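PDB 7LVO: bifunctional purine biosynthetic protein ADE5,7 from Cryptococcus neoformans var. grubii serotype A, which catalyses two steps of de novo purine biosynthesis, as phosphoribosylamine-glycine ligase and as phosphoribosylformylglycinamidine cyclo-ligase, the first activity belonging to the N-terminal half crystallised here. Local coordinates for residues A[40-45]-A[63-68]; A[48-53]-A[72-77]; A[95-100]-A[123-128]; A[106-111]-A[357-362]. One frame throughout, in Å; residues are numbered along the deposited sequence.

Contact 1. Residues A[40-45]-A[63-68]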
loop_
_atom_site.group_PDB
_atom_site.type_symbol
_atom_site.label_atom_id
_atom_site.label_comp_id
_atom_site.label_asym_id
_atom_site.label_seq_id
_atom_site.Cartn_x
_atom_site.Cartn_y
_atom_site.Cartn_z
ATOM N N ILE A 40 10.685 17.228 3.747
ATOM C CA ILE A 40 9.575 16.290 3.639
ATOM C C ILE A 40 9.610 15.346 4.831
ATOM O O ILE A 40 10.676 14.861 5.224
ATOM C CB ILE A 40 9.633 15.496 2.316
ATOM C CG1 ILE A 40 9.440 16.436 1.123
ATOM C CG2 ILE A 40 8.578 14.399 2.310
ATOM C CD1 ILE A 40 9.724 15.789 -0.220
ATOM N N LEU A 41 8.444 15.084 5.402
ATOM C CA LEU A 41 8.299 14.217 6.565
ATOM C C LEU A 41 7.554 12.959 6.150
ATOM O O LEU A 41 6.387 13.031 5.732
ATOM C CB LEU A 41 7.549 14.934 7.685
ATOM C CG LEU A 41 7.183 14.108 8.913
ATOM C CD1 LEU A 41 8.429 13.635 9.649
ATOM C CD2 LEU A 41 6.286 14.922 9.835
ATOM N N LEU A 42 8.231 11.814 6.258
ATOM C CA LEU A 42 7.630 10.518 5.973
ATOM C C LEU A 42 7.202 9.871 7.281
ATOM O O LEU A 42 8.024 9.710 8.192
ATOM C CB LEU A 42 8.613 9.610 5.233
ATOM C CG LEU A 42 9.165 10.119 3.913
ATOM C CD1 LEU A 42 10.001 9.037 3.240
ATOM C CD2 LEU A 42 8.050 10.572 2.980
ATOM N N LEU A 43 5.925 9.505 7.375
ATOM C CA LEU A 43 5.402 8.763 8.514
ATOM C C LEU A 43 5.401 7.274 8.166
ATOM O O LEU A 43 4.804 6.865 7.164
ATOM C CB LEU A 43 3.999 9.223 8.877
ATOM C CG LEU A 43 3.768 10.724 9.064
ATOM C CD1 LEU A 43 2.340 10.960 9.555
ATOM C CD2 LEU A 43 4.764 11.344 10.012
ATOM N N GLY A 44 6.068 6.472 8.989
ATOM C CA GLY A 44 6.106 5.036 8.769
ATOM C C GLY A 44 7.489 4.451 8.960
ATOM O O GLY A 44 8.449 5.183 9.218
ATOM N N ALA A 45 7.607 3.124 8.828
ATOM C CA ALA A 45 8.888 2.460 9.039
ATOM C C ALA A 45 9.014 1.195 8.200
ATOM O O ALA A 45 9.767 0.285 8.565
ATOM C CB ALA A 45 9.080 2.110 10.519
ATOM N N ALA A 63 15.952 19.081 0.166
ATOM C CA ALA A 63 17.142 19.207 0.990
ATOM C C ALA A 63 17.093 18.386 2.271
ATOM O O ALA A 63 18.148 18.150 2.871
ATOM C CB ALA A 63 17.375 20.679 1.362
ATOM N N ARG A 64 15.913 17.944 2.698
ATOM C CA ARG A 64 15.773 17.254 3.974
ATOM C C ARG A 64 14.653 16.231 3.871
ATOM O O ARG A 64 13.548 16.558 3.425
ATOM C CB ARG A 64 15.481 18.255 5.100
ATOM C CG ARG A 64 15.406 17.652 6.488
ATOM C CD ARG A 64 15.014 18.716 7.511
ATOM N NE ARG A 64 15.038 18.211 8.880
ATOM C CZ ARG A 64 14.584 18.880 9.932
ATOM N NH1 ARG A 64 14.045 20.079 9.803
ATOM N NH2 ARG A 64 14.670 18.329 11.140
ATOM N N ILE A 65 14.951 14.998 4.275
ATOM C CA ILE A 65 13.974 13.915 4.338
ATOM C C ILE A 65 13.979 13.376 5.762
ATOM O O ILE A 65 15.034 12.987 6.276
ATOM C CB ILE A 65 14.295 12.796 3.337
ATOM C CG1 ILE A 65 14.040 13.250 1.902
ATOM C CG2 ILE A 65 13.480 11.550 3.649
ATOM C CD1 ILE A 65 12.584 13.237 1.505
ATOM N N VAL A 66 12.814 13.369 6.400
ATOM C CA VAL A 66 12.664 12.893 7.767
ATOM C C VAL A 66 11.732 11.689 7.741
ATOM O O VAL A 66 10.605 11.780 7.240
ATOM C CB VAL A 66 12.125 13.986 8.700
ATOM C CG1 VAL A 66 11.915 13.431 10.092
ATOM C CG2 VAL A 66 13.068 15.174 8.727
ATOM N N VAL A 67 12.201 10.569 8.283
ATOM C CA VAL A 67 11.438 9.327 8.325
ATOM C C VAL A 67 11.089 9.070 9.780
ATOM O O VAL A 67 11.973 8.779 10.597
ATOM C CB VAL A 67 12.217 8.151 7.720
ATOM C CG1 VAL A 67 11.276 7.050 7.322
ATOM C CG2 VAL A 67 13.060 8.620 6.538
ATOM N N CYS A 68 9.803 9.170 10.105
ATOM C CA CYS A 68 9.327 9.012 11.474
ATOM C C CYS A 68 8.464 7.764 11.584
ATOM O O CYS A 68 7.344 7.750 11.058
ATOM C CB CYS A 68 8.529 10.248 11.903
ATOM S SG CYS A 68 7.890 10.158 13.592
#

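Contact 2. Residues A[48-53]-A[72-77]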
loop_
_atom_site.group_PDB
_atom_site.type_symbol
_atom_site.label_atom_id
_atom_site.label_comp_id
_atom_site.label_asym_id
_atom_site.label_seq_id
_atom_site.Cartn_x
_atom_site.Cartn_y
_atom_site.Cartn_z
ATOM N N ARG A 48 8.159 0.565 1.978
ATOM C CA ARG A 48 7.577 1.651 1.200
ATOM C C ARG A 48 8.232 2.979 1.548
ATOM O O ARG A 48 8.508 3.793 0.660
ATOM C CB ARG A 48 6.075 1.711 1.440
ATOM C CG ARG A 48 5.372 2.870 0.736
ATOM C CD ARG A 48 4.333 3.520 1.646
ATOM N NE ARG A 48 3.282 2.600 2.059
ATOM C CZ ARG A 48 3.189 2.043 3.260
ATOM N NH1 ARG A 48 4.069 2.295 4.211
ATOM N NH2 ARG A 48 2.181 1.213 3.512
ATOM N N GLU A 49 8.493 3.216 2.838
ATOM C CA GLU A 49 9.129 4.467 3.244
ATOM C C GLU A 49 10.553 4.552 2.711
ATOM O O GLU A 49 10.955 5.571 2.139
ATOM C CB GLU A 49 9.112 4.595 4.762
ATOM C CG GLU A 49 7.784 5.069 5.330
ATOM C CD GLU A 49 6.655 4.108 5.060
ATOM O OE1 GLU A 49 6.786 2.906 5.376
ATOM O OE2 GLU A 49 5.631 4.540 4.519
ATOM N N HIS A 50 11.339 3.480 2.885
ATOM C CA HIS A 50 12.703 3.502 2.375
ATOM C C HIS A 50 12.718 3.708 0.866
ATOM O O HIS A 50 13.503 4.512 0.350
ATOM C CB HIS A 50 13.423 2.209 2.756
ATOM C CG HIS A 50 14.896 2.239 2.502
ATOM N ND1 HIS A 50 15.710 1.145 2.700
ATOM C CD2 HIS A 50 15.704 3.232 2.063
ATOM C CE1 HIS A 50 16.955 1.461 2.393
ATOM N NE2 HIS A 50 16.979 2.724 2.005
ATOM N N ALA A 51 11.854 2.998 0.144
ATOM C CA ALA A 51 11.797 3.160 -1.305
ATOM C C ALA A 51 11.381 4.581 -1.688
ATOM O O ALA A 51 11.915 5.157 -2.644
ATOM C CB ALA A 51 10.835 2.134 -1.901
ATOM N N LEU A 52 10.419 5.158 -0.965
ATOM C CA LEU A 52 10.029 6.541 -1.244
ATOM C C LEU A 52 11.152 7.511 -0.888
ATOM O O LEU A 52 11.487 8.407 -1.674
ATOM C CB LEU A 52 8.750 6.897 -0.486
ATOM C CG LEU A 52 7.483 6.221 -0.976
ATOM C CD1 LEU A 52 6.336 6.430 0.014
ATOM C CD2 LEU A 52 7.082 6.741 -2.359
ATOM N N ALA A 53 11.742 7.354 0.301
ATOM C CA ALA A 53 12.893 8.171 0.665
ATOM C C ALA A 53 14.000 8.037 -0.365
ATOM O O ALA A 53 14.691 9.018 -0.675
ATOM C CB ALA A 53 13.407 7.778 2.055
ATOM N N GLY A 72 16.106 0.666 9.943
ATOM C CA GLY A 72 17.546 0.563 9.808
ATOM C C GLY A 72 18.050 0.931 8.432
ATOM O O GLY A 72 19.186 1.389 8.289
ATOM N N GLY A 73 17.217 0.747 7.405
ATOM C CA GLY A 73 17.622 1.138 6.065
ATOM C C GLY A 73 17.712 2.646 5.906
ATOM O O GLY A 73 18.734 3.179 5.464
ATOM N N THR A 74 16.643 3.357 6.274
ATOM C CA THR A 74 16.681 4.814 6.227
ATOM C C THR A 74 17.734 5.370 7.174
ATOM O O THR A 74 18.317 6.423 6.902
ATOM C CB THR A 74 15.305 5.388 6.568
ATOM O OG1 THR A 74 14.927 4.984 7.887
ATOM C CG2 THR A 74 14.257 4.887 5.576
ATOM N N ALA A 75 18.005 4.669 8.279
ATOM C CA ALA A 75 19.013 5.136 9.222
ATOM C C ALA A 75 20.411 5.127 8.615
ATOM O O ALA A 75 21.265 5.916 9.025
ATOM C CB ALA A 75 18.979 4.284 10.488
ATOM N N LEU A 76 20.654 4.271 7.627
ATOM C CA LEU A 76 21.969 4.160 7.014
ATOM C C LEU A 76 22.135 5.017 5.763
ATOM O O LEU A 76 23.271 5.204 5.309
ATOM C CB LEU A 76 22.251 2.697 6.658
ATOM C CG LEU A 76 22.421 1.753 7.848
ATOM C CD1 LEU A 76 22.491 0.305 7.394
ATOM C CD2 LEU A 76 23.666 2.130 8.640
ATOM N N MET A 77 21.047 5.542 5.199
ATOM C CA MET A 77 21.163 6.338 3.982
ATOM C C MET A 77 22.033 7.567 4.203
ATOM O O MET A 77 22.844 7.931 3.343
ATOM C CB MET A 77 19.774 6.755 3.492
ATOM C CG MET A 77 18.901 5.610 3.049
ATOM S SD MET A 77 17.312 6.152 2.389
ATOM C CE MET A 77 17.842 7.007 0.900
#

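Contact 3. Residues A[95-100]-A[123-128]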
loop_
_atom_site.group_PDB
_atom_site.type_symbol
_atom_site.label_atom_id
_atom_site.label_comp_id
_atom_site.label_asym_id
_atom_site.label_seq_id
_atom_site.Cartn_x
_atom_site.Cartn_y
_atom_site.Cartn_z
ATOM N N ARG A 95 -0.645 15.624 18.118
ATOM C CA ARG A 95 0.041 16.849 18.526
ATOM C C ARG A 95 1.557 16.677 18.520
ATOM O O ARG A 95 2.292 17.606 18.175
ATOM C CB ARG A 95 -0.429 17.285 19.915
ATOM C CG ARG A 95 -0.266 18.779 20.171
ATOM C CD ARG A 95 0.374 19.074 21.525
ATOM N NE ARG A 95 -0.370 18.499 22.641
ATOM C CZ ARG A 95 -0.017 17.395 23.289
ATOM N NH1 ARG A 95 1.071 16.716 22.962
ATOM N NH2 ARG A 95 -0.775 16.963 24.294
ATOM N N SER A 96 2.042 15.494 18.901
ATOM C CA SER A 96 3.482 15.272 18.972
ATOM C C SER A 96 4.158 15.569 17.639
ATOM O O SER A 96 5.067 16.403 17.559
ATOM C CB SER A 96 3.767 13.836 19.410
ATOM O OG SER A 96 5.157 13.579 19.407
ATOM N N ILE A 97 3.722 14.897 16.573
ATOM C CA ILE A 97 4.391 15.060 15.285
ATOM C C ILE A 97 3.941 16.341 14.581
ATOM O O ILE A 97 4.712 16.931 13.810
ATOM C CB ILE A 97 4.143 13.823 14.405
ATOM C CG1 ILE A 97 4.991 13.890 13.132
ATOM C CG2 ILE A 97 2.674 13.709 14.040
ATOM C CD1 ILE A 97 6.489 13.927 13.387
ATOM N N VAL A 98 2.705 16.783 14.814
ATOM C CA VAL A 98 2.233 18.014 14.184
ATOM C C VAL A 98 2.973 19.216 14.751
ATOM O O VAL A 98 3.394 20.110 14.007
ATOM C CB VAL A 98 0.712 18.154 14.359
ATOM C CG1 VAL A 98 0.241 19.524 13.877
ATOM C CG2 VAL A 98 -0.006 17.044 13.604
ATOM N N GLU A 99 3.153 19.254 16.076
ATOM C CA GLU A 99 3.903 20.349 16.685
ATOM C C GLU A 99 5.370 20.299 16.280
ATOM O O GLU A 99 5.989 21.340 16.032
ATOM C CB GLU A 99 3.762 20.295 18.206
ATOM C CG GLU A 99 4.450 21.431 18.937
ATOM C CD GLU A 99 4.213 21.384 20.434
ATOM O OE1 GLU A 99 3.469 20.489 20.894
ATOM O OE2 GLU A 99 4.771 22.242 21.151
ATOM N N TRP A 100 5.943 19.096 16.199
ATOM C CA TRP A 100 7.315 18.963 15.721
ATOM C C TRP A 100 7.444 19.487 14.292
ATOM O O TRP A 100 8.328 20.295 13.990
ATOM C CB TRP A 100 7.754 17.499 15.801
ATOM C CG TRP A 100 9.199 17.282 15.491
ATOM C CD1 TRP A 100 10.224 17.211 16.385
ATOM C CD2 TRP A 100 9.788 17.104 14.196
ATOM N NE1 TRP A 100 11.410 17.002 15.732
ATOM C CE2 TRP A 100 11.172 16.927 14.389
ATOM C CE3 TRP A 100 9.279 17.066 12.897
ATOM C CZ2 TRP A 100 12.054 16.727 13.330
ATOM C CZ3 TRP A 100 10.157 16.867 11.848
ATOM C CH2 TRP A 100 11.526 16.701 12.068
ATOM N N GLY A 123 -6.186 16.137 8.330
ATOM C CA GLY A 123 -6.808 17.277 8.972
ATOM C C GLY A 123 -5.946 17.900 10.045
ATOM O O GLY A 123 -5.959 19.127 10.218
ATOM N N ALA A 124 -5.183 17.076 10.771
ATOM C CA ALA A 124 -4.311 17.601 11.811
ATOM C C ALA A 124 -3.255 18.536 11.225
ATOM O O ALA A 124 -3.013 19.627 11.753
ATOM C CB ALA A 124 -3.648 16.445 12.562
ATOM N N PHE A 125 -2.607 18.118 10.135
ATOM C CA PHE A 125 -1.603 18.976 9.513
ATOM C C PHE A 125 -2.250 20.137 8.764
ATOM O O PHE A 125 -1.639 21.206 8.630
ATOM C CB PHE A 125 -0.722 18.163 8.570
ATOM C CG PHE A 125 0.321 17.337 9.275
ATOM C CD1 PHE A 125 1.482 17.922 9.745
ATOM C CD2 PHE A 125 0.140 15.976 9.459
ATOM C CE1 PHE A 125 2.440 17.167 10.393
ATOM C CE2 PHE A 125 1.096 15.211 10.098
ATOM C CZ PHE A 125 2.244 15.810 10.572
ATOM N N LYS A 126 -3.482 19.951 8.284
ATOM C CA LYS A 126 -4.178 21.038 7.601
ATOM C C LYS A 126 -4.391 22.222 8.529
ATOM O O LYS A 126 -4.317 23.379 8.099
ATOM C CB LYS A 126 -5.515 20.544 7.060
ATOM C CG LYS A 126 -6.278 21.579 6.225
ATOM C CD LYS A 126 -7.564 20.997 5.667
ATOM C CE LYS A 126 -8.278 21.986 4.755
ATOM N NZ LYS A 126 -8.727 23.209 5.489
ATOM N N LYS A 127 -4.631 21.953 9.817
ATOM C CA LYS A 127 -4.877 23.016 10.784
ATOM C C LYS A 127 -3.643 23.864 11.051
ATOM O O LYS A 127 -3.774 24.941 11.645
ATOM C CB LYS A 127 -5.390 22.420 12.097
ATOM C CG LYS A 127 -6.736 21.739 11.976
ATOM C CD LYS A 127 -7.109 21.001 13.254
ATOM C CE LYS A 127 -8.451 20.291 13.113
ATOM N NZ LYS A 127 -8.819 19.541 14.349
ATOM N N VAL A 128 -2.462 23.417 10.628
ATOM C CA VAL A 128 -1.232 24.186 10.770
ATOM C C VAL A 128 -0.658 24.586 9.418
ATOM O O VAL A 128 0.476 25.071 9.349
ATOM C CB VAL A 128 -0.186 23.419 11.597
ATOM C CG1 VAL A 128 -0.643 23.301 13.043
ATOM C CG2 VAL A 128 0.065 22.039 10.997
#

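Contact 4. Residues A[106-111]-A[357-362]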
loop_
_atom_site.group_PDB
_atom_site.type_symbol
_atom_site.label_atom_id
_atom_site.label_comp_id
_atom_site.label_asym_id
_atom_site.label_seq_id
_atom_site.Cartn_x
_atom_site.Cartn_y
_atom_site.Cartn_z
ATOM N N ILE A 106 8.303 21.944 8.105
ATOM C CA ILE A 106 8.126 20.870 7.138
ATOM C C ILE A 106 7.221 21.361 6.017
ATOM O O ILE A 106 6.167 21.958 6.266
ATOM C CB ILE A 106 7.545 19.622 7.816
ATOM C CG1 ILE A 106 8.537 19.060 8.832
ATOM C CG2 ILE A 106 7.175 18.569 6.769
ATOM C CD1 ILE A 106 9.856 18.602 8.242
ATOM N N ASP A 107 7.630 21.109 4.773
ATOM C CA ASP A 107 6.886 21.561 3.612
ATOM C C ASP A 107 5.901 20.533 3.093
ATOM O O ASP A 107 5.010 20.891 2.314
ATOM C CB ASP A 107 7.856 21.928 2.483
ATOM C CG ASP A 107 8.843 23.005 2.892
ATOM O OD1 ASP A 107 8.394 24.110 3.275
ATOM O OD2 ASP A 107 10.065 22.738 2.836
ATOM N N LEU A 108 6.030 19.272 3.502
ATOM C CA LEU A 108 5.156 18.222 2.993
ATOM C C LEU A 108 5.251 17.003 3.900
ATOM O O LEU A 108 6.336 16.651 4.356
ATOM C CB LEU A 108 5.532 17.837 1.556
ATOM C CG LEU A 108 4.727 16.702 0.922
ATOM C CD1 LEU A 108 3.289 17.124 0.690
ATOM C CD2 LEU A 108 5.381 16.239 -0.373
ATOM N N VAL A 109 4.108 16.369 4.143
ATOM C CA VAL A 109 4.013 15.154 4.941
ATOM C C VAL A 109 3.425 14.060 4.062
ATOM O O VAL A 109 2.392 14.270 3.407
ATOM C CB VAL A 109 3.152 15.360 6.200
ATOM C CG1 VAL A 109 3.035 14.064 6.987
ATOM C CG2 VAL A 109 3.730 16.461 7.064
ATOM N N VAL A 110 4.092 12.907 4.030
ATOM C CA VAL A 110 3.647 11.762 3.245
ATOM C C VAL A 110 3.360 10.600 4.190
ATOM O O VAL A 110 4.281 9.841 4.532
ATOM C CB VAL A 110 4.692 11.370 2.189
ATOM C CG1 VAL A 110 4.178 10.226 1.320
ATOM C CG2 VAL A 110 5.075 12.571 1.343
ATOM N N PRO A 111 2.122 10.434 4.659
ATOM C CA PRO A 111 1.803 9.264 5.491
ATOM C C PRO A 111 1.838 7.985 4.665
ATOM O O PRO A 111 1.277 7.917 3.566
ATOM C CB PRO A 111 0.392 9.563 6.013
ATOM C CG PRO A 111 0.215 11.061 5.831
ATOM C CD PRO A 111 1.006 11.391 4.592
ATOM N N VAL A 357 6.199 15.320 -8.338
ATOM C CA VAL A 357 4.933 14.631 -8.559
ATOM C C VAL A 357 4.042 14.745 -7.324
ATOM O O VAL A 357 2.846 15.034 -7.422
ATOM C CB VAL A 357 5.189 13.161 -8.938
ATOM C CG1 VAL A 357 3.878 12.383 -8.967
ATOM C CG2 VAL A 357 5.907 13.080 -10.274
ATOM N N LEU A 358 4.617 14.532 -6.140
ATOM C CA LEU A 358 3.815 14.560 -4.922
ATOM C C LEU A 358 3.273 15.959 -4.647
ATOM O O LEU A 358 2.138 16.110 -4.193
ATOM C CB LEU A 358 4.647 14.058 -3.740
ATOM C CG LEU A 358 5.196 12.636 -3.844
ATOM C CD1 LEU A 358 6.042 12.325 -2.609
ATOM C CD2 LEU A 358 4.060 11.625 -3.972
ATOM N N LEU A 359 4.074 16.993 -4.906
ATOM C CA LEU A 359 3.617 18.355 -4.670
ATOM C C LEU A 359 2.586 18.768 -5.708
ATOM O O LEU A 359 1.617 19.462 -5.383
ATOM C CB LEU A 359 4.793 19.325 -4.677
ATOM C CG LEU A 359 5.662 19.345 -3.422
ATOM C CD1 LEU A 359 6.882 20.236 -3.648
ATOM C CD2 LEU A 359 4.877 19.815 -2.209
ATOM N N ALA A 360 2.775 18.346 -6.960
ATOM C CA ALA A 360 1.771 18.629 -7.982
ATOM C C ALA A 360 0.411 18.065 -7.590
ATOM O O ALA A 360 -0.626 18.608 -7.989
ATOM C CB ALA A 360 2.219 18.060 -9.329
ATOM N N CYS A 361 0.393 16.972 -6.823
ATOM C CA CYS A 361 -0.875 16.404 -6.380
ATOM C C CYS A 361 -1.533 17.286 -5.323
ATOM O O CYS A 361 -2.724 17.609 -5.419
ATOM C CB CYS A 361 -0.648 14.989 -5.843
ATOM S SG CYS A 361 -0.316 13.767 -7.127
ATOM N N VAL A 362 -0.778 17.682 -4.294
ATOM C CA VAL A 362 -1.372 18.494 -3.245
ATOM C C VAL A 362 -1.641 19.919 -3.725
ATOM O O VAL A 362 -2.476 20.614 -3.139
ATOM C CB VAL A 362 -0.494 18.516 -1.984
ATOM C CG1 VAL A 362 -0.231 17.097 -1.514
ATOM C CG2 VAL A 362 0.812 19.264 -2.237
#

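Contact 1. Residues A[40-45]-A[63-68]
Strands 40-44 and 63-67 pair as parallel neighbours in the buried sheet of the N domain, the two strands of a beta-alpha-beta crossover whose helix, 47-56, lies between them in sequence. Ile40 faces Ile65, Leu41 Val66, Leu42 Val67 and Leu43 Cys68, and the directions of the two strands differ by 18°. Hydrogen bonds alternate along the ladder. Ile40 O receives Val66 N at 2.9 Å and Leu42 O receives Cys68 N at 2.7 Å, while Val66 O takes the N-H of Leu42 at 2.6 Å. Between these rungs, CA-H groups such as that of Leu41 lean on the same carbonyl oxygens.

Aliphatic and beta-branched residues suit both faces of such a sheet. On the face that helix 47-56 covers, Ile65 turns its CD1 to within 3.8 Å of Ile40 CB, and Leu56 of the helix touches both side chains. The reverse face holds Leu41 and Val66. Leu41 has CG trans to its backbone N (chi1 173°), which swings CD1 across the neighbouring strand to 3.5 Å from Val66 CG1; CD1 also approaches Cys68 CB. Ile97 and Trp100 of helix 95-104 pack on this side. Arg64, partly exposed, forms a salt bridge with Glu104.

The strand ends at Gly44, whose phi of 136° suits glycine, because a CB there would press on the carbonyl oxygen of Leu43. Its N-H makes the last rung, with Gly44 N 2.7 Å from Cys68 O.

Contact 2. Residues A[48-53]-A[72-77]
His50 reaches from helix 48-53 to lay its imidazole against the backbone of the weakly bonded helix 72-77. A first torsion of -169° sets CG beside the carbonyl carbon, carrying the ring outward from its own helix. One ring face then covers the start of helix 72-77: Thr74 N sits 4.2 Å above the ring centre, and Gly73 C is displaced toward the rim. CE1 comes to 3.7 Å from Gly73 CA. Glycine suits this place, since a CB on it would collide with His50 ND1. That nitrogen accepts the N-H of His411, and the ring of Phe410 meets His50 edge-to-face, so the imidazole's rotation is fixed from outside the pair as well.

Met77 arrives obliquely, its SD only 3.3 Å from His50 CD2, a tight sulfur-aromatic contact. A bend at the thioether (chi3 67°) turns CE back to the first helix, 4.1 Å from Ala53 O, where the small alanine leaves room for it. Thr74 divides its two branches: CG2 packs 3.8 Å from His50 CA, whereas OG1 bonds to Asn71 O and Asn83 OD1. On another side of helix 48-53, Arg48 NH1 bridges to the syn lone pair of Glu49 OE2 at 2.8 Å, and Glu49 OE1 also takes the N-H of Gly46.

The segments' axes run 24° apart and 9.4 Å from each other. Each helix follows a strand of the parallel sheet, an alternation consistent with a Rossmann-like architecture for the N domain of this ligase family.

Contact 3. Residues A[95-100]-A[123-128]
The bond from Glu99 N to Arg95 O, 2.8 Å long, closes the helical turn that presents Ile97 and Val98 to Phe125, Ala124 and Val128. Across the contact itself no hydrogen bond forms; the side chains that meet are all hydrocarbon.

Val98 stands in the middle, and valine's two branches let it meet an aromatic face and aliphatic groups at once. CG2 rests over the centre of the Phe125 ring, 3.9 Å from the centroid and 8° off the ring normal, a CH-pi contact in which a methyl hydrogen can meet the pi cloud squarely. The same methyl lies 3.8 Å from Ala124 CB, a side chain short enough to let the two backbones come close. The other methyl, CG1, extends away from the backbone N (chi1 172°) and points to Val128, whose CG2 is 3.8 Å from it.

Helices 95-104 and 121-126 pack side by side on one face of the N domain's parallel sheet, the first of them leading from strand 81-83 into strand 108-111. Ile97 turns partly to the sheet, where it meets Leu41 and Leu43, while its CG2 stays 4.1 Å from Phe125 CZ in an oblique approach.

Phe125 has its CG beside the backbone N (chi1 -78°), which sends the ring inward between the helices; Val98 CA is 3.9 Å from CE1. Ala101 and Val132 also touch this ring. Val128 N bonds to Phe125 O at 3.1 Å, in the turn that brings Val128 up to Val98.

Contact 4. Residues A[106-111]-A[357-362]
Leu108 and Val110 of strand 108-111 meet Leu358, Leu359 and Val362 on helix 357-362 through apolar contacts, and no hydrogen bond joins the segments. Leu108 carries most of it. Its side chain stretches straight out from the strand (chi1 178°), which extends the isobutyl group at the helix so that its methyls fork among three side chains. CD2 lies 4.1 Å from both Leu358 CB and Leu359 CD2, and CD1 is 4.2 Å from Val362 CG1. Leu358 crosses Leu108 at about a right angle, and Leu359 slides past it in the opposite sense. A second, smaller patch is Val110 CG2 against Leu358 CD1, 4.1 Å apart. Residues 108 and 110 both point to the helix because alternate residues of a strand share a face, and their branched chains mesh with those of successive helical turns.

The hydrogen bonds lie within or beyond each segment. Within the helix Cys361 N bonds to Val357 O at 3.2 Å, while Leu108 and Val110 both pair with Leu41 of the adjoining strand and Asp107 OD2 bonds to Ser39 N.

The short axes cross at 99° and stay 10.3 Å apart, so helix 354-362, within the ATP-grasp sequence range, lies transversely over strand 108-111 of the N domain. Leu359 also touches Leu38 of strand 38-44, and Leu358 meets Phe133 and, in strand 240-248, Phe246, while Phe125 of helix 121-126 packs on Val109.

In the fold
Contacts 1, 2 and 3 lie within the N domain, and contact 4 brings in a helix from the ATP-grasp sequence range. Contact 1 is central: its centre lies about 9 Å from that of contact 2, 11 Å from contact 4 and 15 Å from contact 3. Leu42 CD1 packs 3.8 Å from Ala53 N of contact 2, while on the reverse face Leu41 CD2 is 3.7 Å from Ile97 CG1 of contact 3. Strand 108-111 extends the sheet, and its Val109 CG2 meets Phe125 CE1 at 3.6 Å, linking contacts 3 and 4. Contacts 2 and 3 do not touch. All four lie away from the predicted ATP region and the predicted magnesium ligands Glu331 and Asn333.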